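Iron-containing alcohol dehydrogenase (Ralstonia eutropha, PDB 3JZD) probably reduces maleylacetate to 3-oxoadipate with NADH or NADPH in the breakdown of aromatic compounds, as a homodimeric member of the iron-containing alcohol dehydrogenase family. Local coordinates at residues 22-27 / 154-159; 121-126 / 222-227; 159-164 / 215-220; 165-170 / 257-262. One frame throughout, in Å; residues are numbered along the deposited sequence.

Interaction 1: residues 22-27 / 154-159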
# COMPACT_ATOMS: atom_id res chain seq x y z
N GLY A 22 -0.52 -11.95 -19.84
CA GLY A 22 -1.81 -12.42 -20.33
C GLY A 22 -3.02 -11.81 -19.68
O GLY A 22 -4.14 -12.11 -20.08
N SER A 23 -2.81 -10.94 -18.68
CA SER A 23 -3.89 -10.34 -17.96
C SER A 23 -4.85 -9.53 -18.85
O SER A 23 -6.02 -9.42 -18.52
CB SER A 23 -3.38 -9.46 -16.81
OG SER A 23 -2.73 -8.27 -17.30
N SER A 24 -4.37 -8.96 -19.95
CA SER A 24 -5.26 -8.17 -20.80
C SER A 24 -6.39 -9.01 -21.36
O SER A 24 -7.44 -8.46 -21.75
CB SER A 24 -4.50 -7.47 -21.91
OG SER A 24 -3.94 -8.41 -22.77
N SER A 25 -6.22 -10.34 -21.38
CA SER A 25 -7.31 -11.22 -21.81
C SER A 25 -8.53 -11.21 -20.89
O SER A 25 -9.54 -11.79 -21.22
CB SER A 25 -6.86 -12.68 -21.94
OG SER A 25 -6.64 -13.25 -20.67
N GLN A 26 -8.45 -10.58 -19.73
CA GLN A 26 -9.55 -10.55 -18.80
C GLN A 26 -10.24 -9.22 -18.86
O GLN A 26 -11.03 -8.91 -17.99
CB GLN A 26 -9.03 -10.78 -17.36
CG GLN A 26 -8.28 -12.08 -17.22
CD GLN A 26 -7.60 -12.23 -15.86
OE1 GLN A 26 -7.90 -11.52 -14.89
NE2 GLN A 26 -6.67 -13.18 -15.79
N VAL A 27 -9.98 -8.44 -19.91
CA VAL A 27 -10.56 -7.12 -20.01
C VAL A 27 -12.09 -7.09 -19.96
O VAL A 27 -12.67 -6.23 -19.29
CB VAL A 27 -10.00 -6.30 -21.24
CG1 VAL A 27 -10.34 -6.95 -22.63
CG2 VAL A 27 -10.49 -4.84 -21.18
N ILE A 154 -4.98 -2.90 -15.51
CA ILE A 154 -4.63 -4.21 -15.94
C ILE A 154 -3.22 -4.11 -16.44
O ILE A 154 -2.97 -3.44 -17.47
CB ILE A 154 -5.55 -4.69 -17.09
CG1 ILE A 154 -6.98 -4.78 -16.60
CG2 ILE A 154 -5.02 -6.01 -17.68
CD1 ILE A 154 -8.00 -5.17 -17.70
N TYR A 155 -2.28 -4.71 -15.71
CA TYR A 155 -0.88 -4.67 -16.10
C TYR A 155 -0.53 -5.96 -16.78
O TYR A 155 -0.51 -7.00 -16.11
CB TYR A 155 0.06 -4.51 -14.90
CG TYR A 155 0.12 -3.14 -14.34
CD1 TYR A 155 0.67 -2.10 -15.08
CD2 TYR A 155 -0.30 -2.88 -13.02
CE1 TYR A 155 0.78 -0.83 -14.56
CE2 TYR A 155 -0.22 -1.63 -12.49
CZ TYR A 155 0.35 -0.60 -13.28
OH TYR A 155 0.44 0.66 -12.79
N ASP A 156 -0.23 -5.90 -18.08
CA ASP A 156 0.10 -7.08 -18.87
C ASP A 156 1.47 -6.83 -19.51
O ASP A 156 1.58 -6.07 -20.47
CB ASP A 156 -0.96 -7.33 -19.98
CG ASP A 156 -0.79 -8.66 -20.65
OD1 ASP A 156 0.28 -9.25 -20.51
OD2 ASP A 156 -1.74 -9.13 -21.30
N PRO A 157 2.53 -7.44 -18.96
CA PRO A 157 3.85 -7.27 -19.50
C PRO A 157 3.98 -7.69 -20.97
O PRO A 157 4.90 -7.24 -21.64
CB PRO A 157 4.70 -8.16 -18.63
CG PRO A 157 3.75 -9.17 -18.14
CD PRO A 157 2.52 -8.42 -17.87
N ALA A 158 3.10 -8.54 -21.47
CA ALA A 158 3.11 -8.91 -22.90
C ALA A 158 2.88 -7.69 -23.79
O ALA A 158 3.36 -7.65 -24.91
CB ALA A 158 2.08 -9.94 -23.17
N LEU A 159 2.12 -6.72 -23.30
CA LEU A 159 1.86 -5.50 -24.06
C LEU A 159 3.03 -4.51 -24.01
O LEU A 159 2.99 -3.49 -24.66
CB LEU A 159 0.54 -4.81 -23.64
CG LEU A 159 -0.76 -5.63 -23.76
CD1 LEU A 159 -2.00 -4.74 -23.55
CD2 LEU A 159 -0.86 -6.37 -25.05
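The side chain of D156 reaches into the turn G22-S24. Its CB lies against the hydroxyl of S23, and CG stands anti to the backbone N (chi1 -170°), carrying the carboxylate in among the turn's amides. OD1 of D156 accepts from N of G22 at 2.9 Å. From the opposite face of the carboxylate plane, N of A158 reaches OD1 of D156 at 3.1 Å and closes an Asx turn. OD2 takes two donors from S24: the backbone N, above the plane, and the hydroxyl OG at 2.7 Å, on the anti side. Four donors thus grip a buried carboxylate, probably favouring its charged form. The site lies just past the C-terminal end of strand 152-155, where the parallel sheet of the nucleotide-binding domain gives way to loop; a short 3-10 turn leads from S23 into helix 27-33. At the positive phi of G22 a CB would jam against the preceding carbonyl O, so glycine suits the place. OG of the small S23 lies 3.2 Å from CG2 of I154, its proton within reach of the carbonyl O atoms of Y155 and G20, either bond being weak. CD1 of I154 meets CB of V27 at 4.2 Å, an apolar contact beside the polar cluster.

Interaction 2: residues 121-126 / 222-227. With NAD (nicotinamide-adenine-dinucleotide), chain E.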
# COMPACT_ATOMS: atom_id res chain seq x y z
N THR A 121 1.05 0.65 -21.11
CA THR A 121 2.04 0.06 -21.96
C THR A 121 3.40 0.80 -21.85
O THR A 121 4.33 0.52 -22.62
CB THR A 121 1.52 -0.03 -23.39
OG1 THR A 121 1.38 1.28 -23.91
CG2 THR A 121 0.14 -0.75 -23.42
N THR A 122 3.51 1.73 -20.90
CA THR A 122 4.76 2.39 -20.58
C THR A 122 4.93 2.37 -19.07
O THR A 122 4.15 1.71 -18.37
CB THR A 122 4.88 3.83 -21.10
OG1 THR A 122 4.08 4.72 -20.31
CG2 THR A 122 4.50 3.92 -22.61
N TYR A 123 5.93 3.09 -18.56
CA TYR A 123 6.20 3.12 -17.11
C TYR A 123 5.83 4.45 -16.47
O TYR A 123 6.19 4.72 -15.31
CB TYR A 123 7.64 2.73 -16.85
CG TYR A 123 8.02 1.44 -17.57
CD1 TYR A 123 7.26 0.28 -17.38
CD2 TYR A 123 9.16 1.36 -18.39
CE1 TYR A 123 7.60 -0.89 -18.02
CE2 TYR A 123 9.52 0.19 -19.02
CZ TYR A 123 8.71 -0.93 -18.84
OH TYR A 123 9.01 -2.12 -19.47
N ALA A 124 5.09 5.28 -17.22
CA ALA A 124 4.71 6.62 -16.80
C ALA A 124 4.00 6.68 -15.44
O ALA A 124 4.21 7.65 -14.72
CB ALA A 124 3.83 7.31 -17.91
N GLY A 125 3.14 5.70 -15.12
CA GLY A 125 2.47 5.65 -13.79
C GLY A 125 1.20 6.48 -13.57
O GLY A 125 0.60 6.49 -12.46
N SER A 126 0.78 7.15 -14.63
CA SER A 126 -0.41 7.97 -14.62
C SER A 126 -1.68 7.19 -14.20
O SER A 126 -2.62 7.77 -13.66
CB SER A 126 -0.62 8.60 -16.00
OG SER A 126 -1.78 9.40 -15.97
N GLN A 222 8.91 -7.15 -13.96
CA GLN A 222 9.63 -6.43 -12.93
C GLN A 222 9.56 -4.90 -13.18
O GLN A 222 9.33 -4.13 -12.23
CB GLN A 222 11.05 -6.93 -12.91
CG GLN A 222 11.91 -6.27 -11.91
CD GLN A 222 13.28 -6.92 -11.80
OE1 GLN A 222 13.76 -7.13 -10.70
NE2 GLN A 222 13.90 -7.27 -12.94
N CYS A 223 9.70 -4.46 -14.44
CA CYS A 223 9.56 -3.01 -14.73
C CYS A 223 8.14 -2.48 -14.53
O CYS A 223 7.92 -1.42 -13.99
CB CYS A 223 10.02 -2.68 -16.16
SG CYS A 223 11.78 -2.94 -16.41
N LEU A 224 7.16 -3.26 -14.93
CA LEU A 224 5.78 -2.81 -14.82
C LEU A 224 5.42 -2.70 -13.34
O LEU A 224 4.77 -1.75 -12.90
CB LEU A 224 4.91 -3.76 -15.62
CG LEU A 224 3.68 -3.29 -16.34
CD1 LEU A 224 3.86 -1.92 -17.01
CD2 LEU A 224 3.23 -4.37 -17.36
N TYR A 225 5.86 -3.67 -12.55
CA TYR A 225 5.65 -3.64 -11.09
C TYR A 225 6.30 -2.39 -10.46
O TYR A 225 5.70 -1.70 -9.65
CB TYR A 225 6.27 -4.90 -10.52
CG TYR A 225 6.40 -4.92 -9.02
CD1 TYR A 225 5.28 -4.91 -8.20
CD2 TYR A 225 7.64 -5.04 -8.43
CE1 TYR A 225 5.42 -4.94 -6.82
CE2 TYR A 225 7.77 -5.08 -7.07
CZ TYR A 225 6.66 -5.03 -6.28
OH TYR A 225 6.86 -5.11 -4.94
N GLY A 226 7.54 -2.12 -10.85
CA GLY A 226 8.26 -0.91 -10.43
C GLY A 226 7.53 0.35 -10.82
O GLY A 226 7.42 1.30 -10.04
N ALA A 227 6.97 0.35 -12.02
CA ALA A 227 6.24 1.50 -12.53
C ALA A 227 4.99 1.74 -11.71
O ALA A 227 4.60 2.91 -11.44
CB ALA A 227 5.90 1.28 -14.04
PA NAD E . 3.19 8.41 -24.48
O1A NAD E . 1.89 7.95 -23.90
O2A NAD E . 3.06 9.82 -24.87
O5B NAD E . 3.72 7.36 -25.58
C5B NAD E . 4.73 7.74 -26.51
C4B NAD E . 4.61 6.87 -27.75
O4B NAD E . 4.92 5.52 -27.48
C3B NAD E . 3.18 6.86 -28.28
O3B NAD E . 3.16 6.94 -29.68
C2B NAD E . 2.65 5.50 -27.90
O2B NAD E . 1.64 5.06 -28.78
C1B NAD E . 3.92 4.66 -27.97
N9A NAD E . 3.86 3.47 -27.12
C8A NAD E . 3.48 3.49 -25.80
N7A NAD E . 3.58 2.24 -25.32
C5A NAD E . 3.98 1.41 -26.30
C6A NAD E . 4.19 0.03 -26.35
N6A NAD E . 4.33 -0.71 -25.27
N1A NAD E . 4.56 -0.53 -27.54
C2A NAD E . 4.73 0.25 -28.67
N3A NAD E . 4.54 1.61 -28.61
C4A NAD E . 4.14 2.19 -27.45
O3 NAD E . 4.45 8.33 -23.48
PN NAD E . 4.41 8.30 -21.87
O1N NAD E . 5.84 8.72 -21.49
O2N NAD E . 3.80 7.04 -21.40
O5D NAD E . 3.40 9.40 -21.41
C5D NAD E . 3.84 10.71 -21.19
C4D NAD E . 2.59 11.58 -21.11
O4D NAD E . 1.88 11.17 -19.97
C3D NAD E . 2.92 13.04 -20.90
O3D NAD E . 1.86 13.80 -21.38
C2D NAD E . 3.01 13.14 -19.41
O2D NAD E . 2.89 14.47 -18.96
C1D NAD E . 1.85 12.22 -19.03
N1N NAD E . 1.97 11.75 -17.64
C2N NAD E . 1.01 12.13 -16.74
C3N NAD E . 1.07 11.70 -15.43
C7N NAD E . -0.04 12.04 -14.46
O7N NAD E . 0.00 11.56 -13.15
N7N NAD E . -1.10 12.75 -14.82
C4N NAD E . 2.13 10.88 -15.02
C5N NAD E . 3.10 10.49 -15.94
C6N NAD E . 3.00 10.92 -17.27
O HOH W 1 5.57 5.18 -12.64
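Y123 sits over A227, their CA atoms 4.9 Å apart, where an irregular loop runs past one side of segment 222-227 of helix 217-236. So close an approach suits alanine: the methyl CB of A227 points at the loop and lies 3.6 Å from CB of Y123. The Y123 ring, with CG anti to the carbonyl carbon (chi1 -50°), extends back along the helix by one turn and lies obliquely against C223, L224 and A227. Its CZ touches CB of C223 at 3.5 Å, and the C223 sulfur stands 5.0 Å from the ring centroid, a slanting sulfur-aromatic contact. CE1 packs against CD1 of L224 at 4.0 Å, and the same methyl approaches the carbonyl O of T122. The ring's hydroxyl is held by NH1 of R220, about one turn before C223. A water donates to the carbonyl O atoms of both Y123 and A227, tying the two backbones together. G125, at positive phi, lets the loop turn where its CA passes the carbonyl O of A227. The opposite side of the loop holds NAD: the carbonyl O of T121 accepts from adenine N6A, and OG1 of T122 donates to phosphate O2N at 2.6 Å. That OG1 also accepts from the N of A124, an ST turn that helps position the hydroxyl. The loop leaves the C-terminal end of strand 116-120 in the parallel sheet, and helix 165-182 covers it through S171 and A172, while L203 and V210 of helix 190-212 also touch C223.

Interaction 3: residues 159-164 / 215-220. With NAD (nicotinamide-adenine-dinucleotide), chain E.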
# COMPACT_ATOMS: atom_id res chain seq x y z
N LEU A 159 2.12 -6.72 -23.30
CA LEU A 159 1.86 -5.50 -24.06
C LEU A 159 3.03 -4.51 -24.01
O LEU A 159 2.99 -3.49 -24.66
CB LEU A 159 0.54 -4.81 -23.64
CG LEU A 159 -0.76 -5.63 -23.76
CD1 LEU A 159 -2.00 -4.74 -23.55
CD2 LEU A 159 -0.86 -6.37 -25.05
N THR A 160 4.06 -4.78 -23.22
CA THR A 160 5.23 -3.92 -23.16
C THR A 160 6.41 -4.53 -23.90
O THR A 160 7.43 -3.90 -24.02
CB THR A 160 5.64 -3.58 -21.71
OG1 THR A 160 6.02 -4.77 -21.03
CG2 THR A 160 4.50 -3.00 -20.98
N VAL A 161 6.28 -5.75 -24.40
CA VAL A 161 7.40 -6.42 -25.10
C VAL A 161 7.89 -5.56 -26.29
O VAL A 161 9.07 -5.40 -26.48
CB VAL A 161 7.00 -7.86 -25.57
CG1 VAL A 161 7.98 -8.41 -26.66
CG2 VAL A 161 6.95 -8.78 -24.38
N GLY A 162 6.95 -5.00 -27.04
CA GLY A 162 7.27 -4.16 -28.17
C GLY A 162 7.54 -2.71 -27.80
O GLY A 162 7.75 -1.91 -28.67
N LEU A 163 7.53 -2.35 -26.52
CA LEU A 163 7.90 -1.00 -26.13
C LEU A 163 9.36 -0.89 -26.64
O LEU A 163 10.19 -1.68 -26.27
CB LEU A 163 7.84 -0.82 -24.63
CG LEU A 163 8.12 0.60 -24.10
CD1 LEU A 163 7.11 1.57 -24.64
CD2 LEU A 163 8.07 0.59 -22.58
N PRO A 164 9.66 0.08 -27.50
CA PRO A 164 11.03 0.15 -28.04
C PRO A 164 12.09 0.27 -26.98
O PRO A 164 11.82 0.71 -25.85
CB PRO A 164 11.02 1.39 -28.92
CG PRO A 164 9.59 1.62 -29.28
CD PRO A 164 8.81 1.15 -28.03
N ALA A 215 12.02 -9.31 -24.97
CA ALA A 215 10.93 -10.32 -24.94
C ALA A 215 10.90 -11.10 -23.63
O ALA A 215 10.11 -12.01 -23.48
CB ALA A 215 11.04 -11.30 -26.16
N ASP A 216 11.75 -10.77 -22.69
CA ASP A 216 11.78 -11.49 -21.42
C ASP A 216 10.60 -11.02 -20.57
O ASP A 216 10.60 -9.91 -20.09
CB ASP A 216 13.13 -11.18 -20.75
CG ASP A 216 13.29 -11.80 -19.39
OD1 ASP A 216 12.31 -12.28 -18.83
OD2 ASP A 216 14.44 -11.78 -18.89
N LEU A 217 9.56 -11.84 -20.42
CA LEU A 217 8.36 -11.42 -19.71
C LEU A 217 8.60 -11.21 -18.21
O LEU A 217 7.89 -10.45 -17.61
CB LEU A 217 7.17 -12.36 -19.96
CG LEU A 217 6.66 -12.33 -21.40
CD1 LEU A 217 5.69 -13.53 -21.65
CD2 LEU A 217 5.99 -11.02 -21.68
N ASP A 218 9.62 -11.85 -17.62
CA ASP A 218 9.93 -11.59 -16.21
C ASP A 218 10.56 -10.21 -16.04
O ASP A 218 10.18 -9.48 -15.13
CB ASP A 218 10.88 -12.62 -15.64
CG ASP A 218 10.23 -14.01 -15.47
OD1 ASP A 218 9.03 -14.12 -15.16
OD2 ASP A 218 10.98 -14.98 -15.60
N ALA A 219 11.50 -9.85 -16.93
CA ALA A 219 12.11 -8.52 -16.89
C ALA A 219 11.03 -7.49 -17.14
O ALA A 219 10.98 -6.48 -16.48
CB ALA A 219 13.22 -8.38 -17.92
N ARG A 220 10.15 -7.74 -18.10
CA ARG A 220 9.07 -6.81 -18.33
C ARG A 220 8.14 -6.69 -17.10
O ARG A 220 7.70 -5.59 -16.78
CB ARG A 220 8.27 -7.17 -19.58
CG ARG A 220 8.95 -6.95 -20.96
CD ARG A 220 9.36 -5.51 -21.18
NE ARG A 220 9.83 -5.27 -22.54
CZ ARG A 220 10.11 -4.06 -23.03
NH1 ARG A 220 9.99 -2.97 -22.27
NH2 ARG A 220 10.51 -3.92 -24.27
PA NAD E . 3.19 8.41 -24.48
O1A NAD E . 1.89 7.95 -23.90
O2A NAD E . 3.06 9.82 -24.87
O5B NAD E . 3.72 7.36 -25.58
C5B NAD E . 4.73 7.74 -26.51
C4B NAD E . 4.61 6.87 -27.75
O4B NAD E . 4.92 5.52 -27.48
C3B NAD E . 3.18 6.86 -28.28
O3B NAD E . 3.16 6.94 -29.68
C2B NAD E . 2.65 5.50 -27.90
O2B NAD E . 1.64 5.06 -28.78
C1B NAD E . 3.92 4.66 -27.97
N9A NAD E . 3.86 3.47 -27.12
C8A NAD E . 3.48 3.49 -25.80
N7A NAD E . 3.58 2.24 -25.32
C5A NAD E . 3.98 1.41 -26.30
C6A NAD E . 4.19 0.03 -26.35
N6A NAD E . 4.33 -0.71 -25.27
N1A NAD E . 4.56 -0.53 -27.54
C2A NAD E . 4.73 0.25 -28.67
N3A NAD E . 4.54 1.61 -28.61
C4A NAD E . 4.14 2.19 -27.45
O3 NAD E . 4.45 8.33 -23.48
PN NAD E . 4.41 8.30 -21.87
O1N NAD E . 5.84 8.72 -21.49
O2N NAD E . 3.80 7.04 -21.40
O5D NAD E . 3.40 9.40 -21.41
C5D NAD E . 3.84 10.71 -21.19
C4D NAD E . 2.59 11.58 -21.11
O4D NAD E . 1.88 11.17 -19.97
C3D NAD E . 2.92 13.04 -20.90
O3D NAD E . 1.86 13.80 -21.38
C2D NAD E . 3.01 13.14 -19.41
O2D NAD E . 2.89 14.47 -18.96
C1D NAD E . 1.85 12.22 -19.03
N1N NAD E . 1.97 11.75 -17.64
C2N NAD E . 1.01 12.13 -16.74
C3N NAD E . 1.07 11.70 -15.43
C7N NAD E . -0.04 12.04 -14.46
O7N NAD E . 0.00 11.56 -13.15
N7N NAD E . -1.10 12.75 -14.82
C4N NAD E . 2.13 10.88 -15.02
C5N NAD E . 3.10 10.49 -15.94
C6N NAD E . 3.00 10.92 -17.27
O HOH W 2 7.17 -3.92 -18.99
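R220 lays its long side chain across the turn T160-L163, sliding past T160 in the opposite direction so that OG1 of T160 lies 3.4 Å from CD of R220. With a bend at chi2 (-59°), the chain carries its flat guanidinium over the turn, one face over the carbonyl carbon C of T160, which lies 3.7 Å from the guanidinium plane. NH2 then points at two carbonyls. The O of L163 accepts at 3.0 Å, on a lone pair in its carbonyl plane but tilted 22° from the guanidinium plane; the O of V161 receives a weak, bent bond. The L163 side chain crosses R220, its CB 3.8 Å from NH1. Arginine suits this place because one flat group with several N-H bonds can gather the carbonyls of a type I turn with V161 and G162 at its central positions. Outside the turn, NH1 reaches S168 and NE goes to P214. A water donates to both OG1 of T160 and the carbonyl O of R220, and OG1 is also hydrogen-bonded to the carbonyl O of P157. Towards the surface the contact turns apolar: CG2 of V161 meets CD2 of L217 at 3.6 Å, and its CG1 lies over A215. D216 begins the helix as its N-cap. On the cofactor side, CD1 of L163 approaches adenine C5A of NAD at 3.5 Å, so the turn lines the adenine pocket. This turn joins strand 152-155 of the parallel sheet to helix 165-182, and it packs against the start of helix 217-236, whose A219 and R220 also touch helix 190-212.

Interaction 4: residues 165-170 / 257-262. With NAD (nicotinamide-adenine-dinucleotide), chain E.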
# COMPACT_ATOMS: atom_id res chain seq x y z
N ARG A 165 13.29 -0.14 -27.37
CA ARG A 165 14.43 -0.16 -26.49
C ARG A 165 14.70 1.21 -25.86
O ARG A 165 15.08 1.29 -24.70
CB ARG A 165 15.65 -0.65 -27.26
CG ARG A 165 16.90 -0.81 -26.41
CD ARG A 165 18.08 -1.34 -27.23
NE ARG A 165 17.71 -2.60 -27.87
CZ ARG A 165 17.63 -3.78 -27.26
NH1 ARG A 165 17.94 -3.90 -25.99
NH2 ARG A 165 17.28 -4.85 -27.95
N GLY A 166 14.46 2.29 -26.60
CA GLY A 166 14.70 3.62 -26.08
C GLY A 166 13.69 4.05 -25.01
O GLY A 166 14.05 4.43 -23.86
N LEU A 167 12.42 4.03 -25.38
CA LEU A 167 11.38 4.40 -24.43
C LEU A 167 11.35 3.44 -23.22
O LEU A 167 11.00 3.87 -22.12
CB LEU A 167 10.02 4.51 -25.11
CG LEU A 167 8.84 5.10 -24.35
CD1 LEU A 167 9.23 6.46 -23.73
CD2 LEU A 167 7.57 5.19 -25.33
N SER A 168 11.79 2.19 -23.38
CA SER A 168 11.75 1.25 -22.25
C SER A 168 12.68 1.79 -21.17
O SER A 168 12.37 1.70 -19.97
CB SER A 168 12.15 -0.17 -22.67
OG SER A 168 11.24 -0.75 -23.61
N VAL A 169 13.83 2.34 -21.58
CA VAL A 169 14.78 2.91 -20.61
C VAL A 169 14.31 4.25 -20.05
O VAL A 169 14.25 4.43 -18.82
CB VAL A 169 16.20 3.06 -21.21
CG1 VAL A 169 17.20 3.58 -20.17
CG2 VAL A 169 16.70 1.71 -21.77
N THR A 170 13.94 5.15 -20.96
CA THR A 170 13.59 6.50 -20.58
C THR A 170 12.29 6.60 -19.77
O THR A 170 12.21 7.35 -18.78
CB THR A 170 13.62 7.47 -21.77
OG1 THR A 170 12.63 7.08 -22.72
CG2 THR A 170 15.05 7.52 -22.42
N HIS A 257 8.88 13.99 -23.42
CA HIS A 257 8.64 13.73 -21.99
C HIS A 257 9.61 12.76 -21.25
O HIS A 257 10.40 13.20 -20.40
CB HIS A 257 7.16 13.30 -21.79
CG HIS A 257 6.83 12.98 -20.39
ND1 HIS A 257 6.50 13.96 -19.48
CD2 HIS A 257 6.85 11.81 -19.71
CE1 HIS A 257 6.30 13.38 -18.29
NE2 HIS A 257 6.49 12.08 -18.42
N ALA A 258 9.57 11.48 -21.57
CA ALA A 258 10.41 10.48 -20.85
C ALA A 258 11.91 10.82 -20.92
O ALA A 258 12.65 10.74 -19.92
CB ALA A 258 10.16 9.08 -21.42
N GLU A 259 12.34 11.26 -22.09
CA GLU A 259 13.74 11.61 -22.28
C GLU A 259 14.17 12.80 -21.43
O GLU A 259 15.29 12.81 -20.93
CB GLU A 259 14.06 11.87 -23.75
CG GLU A 259 14.03 10.66 -24.66
CD GLU A 259 12.65 10.10 -24.97
OE1 GLU A 259 11.62 10.81 -24.78
OE2 GLU A 259 12.62 8.90 -25.39
N THR A 260 13.30 13.79 -21.28
CA THR A 260 13.57 14.94 -20.42
C THR A 260 13.76 14.46 -18.99
O THR A 260 14.73 14.81 -18.34
CB THR A 260 12.45 16.01 -20.51
OG1 THR A 260 12.38 16.50 -21.84
CG2 THR A 260 12.68 17.19 -19.57
N HIS A 261 12.89 13.56 -18.52
CA HIS A 261 13.02 13.01 -17.18
C HIS A 261 14.36 12.33 -17.01
O HIS A 261 15.08 12.53 -16.02
CB HIS A 261 11.82 12.04 -16.89
CG HIS A 261 10.60 12.78 -16.46
ND1 HIS A 261 10.33 13.06 -15.15
CD2 HIS A 261 9.63 13.40 -17.18
CE1 HIS A 261 9.23 13.79 -15.07
NE2 HIS A 261 8.79 14.02 -16.29
N THR A 262 14.71 11.53 -18.00
CA THR A 262 15.91 10.75 -17.96
C THR A 262 17.17 11.64 -17.84
O THR A 262 18.03 11.38 -17.05
CB THR A 262 16.01 9.88 -19.21
OG1 THR A 262 14.99 8.88 -19.18
CG2 THR A 262 17.38 9.21 -19.32
PA NAD E . 3.19 8.41 -24.48
O1A NAD E . 1.89 7.95 -23.90
O2A NAD E . 3.06 9.82 -24.87
O5B NAD E . 3.72 7.36 -25.58
C5B NAD E . 4.73 7.74 -26.51
C4B NAD E . 4.61 6.87 -27.75
O4B NAD E . 4.92 5.52 -27.48
C3B NAD E . 3.18 6.86 -28.28
O3B NAD E . 3.16 6.94 -29.68
C2B NAD E . 2.65 5.50 -27.90
O2B NAD E . 1.64 5.06 -28.78
C1B NAD E . 3.92 4.66 -27.97
N9A NAD E . 3.86 3.47 -27.12
C8A NAD E . 3.48 3.49 -25.80
N7A NAD E . 3.58 2.24 -25.32
C5A NAD E . 3.98 1.41 -26.30
C6A NAD E . 4.19 0.03 -26.35
N6A NAD E . 4.33 -0.71 -25.27
N1A NAD E . 4.56 -0.53 -27.54
C2A NAD E . 4.73 0.25 -28.67
N3A NAD E . 4.54 1.61 -28.61
C4A NAD E . 4.14 2.19 -27.45
O3 NAD E . 4.45 8.33 -23.48
PN NAD E . 4.41 8.30 -21.87
O1N NAD E . 5.84 8.72 -21.49
O2N NAD E . 3.80 7.04 -21.40
O5D NAD E . 3.40 9.40 -21.41
C5D NAD E . 3.84 10.71 -21.19
C4D NAD E . 2.59 11.58 -21.11
O4D NAD E . 1.88 11.17 -19.97
C3D NAD E . 2.92 13.04 -20.90
O3D NAD E . 1.86 13.80 -21.38
C2D NAD E . 3.01 13.14 -19.41
O2D NAD E . 2.89 14.47 -18.96
C1D NAD E . 1.85 12.22 -19.03
N1N NAD E . 1.97 11.75 -17.64
C2N NAD E . 1.01 12.13 -16.74
C3N NAD E . 1.07 11.70 -15.43
C7N NAD E . -0.04 12.04 -14.46
O7N NAD E . 0.00 11.56 -13.15
N7N NAD E . -1.10 12.75 -14.82
C4N NAD E . 2.13 10.88 -15.02
C5N NAD E . 3.10 10.49 -15.94
C6N NAD E . 3.00 10.92 -17.27
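Helices 165-182 and 257-272 of the all-helical C-terminal part meet beside the NAD pocket, and L167, T170, A258, E259 and T262 carry their contact. The axes of the two segments pass 9.0 Å apart at 51°. T170 lies at the centre, its CA 5.1 Å from that of A258, a spacing for which small residues are suited. OG1 of T170, held between the backbone N and the carbonyl carbon (chi1 64°), lies 3.4 Å from CB of A258 and 3.2 Å from OE2 of E259. Its single proton may go to that carboxylate or to the carbonyl O of G166. The bent chain of E259 curls its carboxylate back toward T170. On the other side of T170, T262 crosses at about a right angle, its OG1 3.3 Å from CB of T170 while donating to the O of A258. L167 fills the pocket side: CD1 packs on A258 CB at 3.6 Å, and CD2 reaches O4B of the adenine ribose of NAD. H257 lays one ring face on C2D of the nicotinamide ribose, with H261 against the other. H261 in turn bonds to H242 in helix 241-253, which also packs on T260, and T262 touches L173 further along helix 165-182.

In the fold
Interactions 1, 2 and 3 cluster, their centres about 11 to 13 Å apart, while the centre of interaction 4 lies about 12 Å from that of interaction 2 and about 23 Å from that of interaction 1. Along the chain interaction 1 closes before 3 and 4 open; the segments of 2 alternate with those of 1 and 4, and those of 3 with those of 4, while 3 falls wholly between the two segments of 2. Interaction 1 stays in the sheet-bearing N-terminal part, interaction 4 in the helical C-terminal part, and 2 and 3 tie the two together through helix 217-236. Interactions 2, 3 and 4 all touch NAD, which lies in the cleft between the two parts.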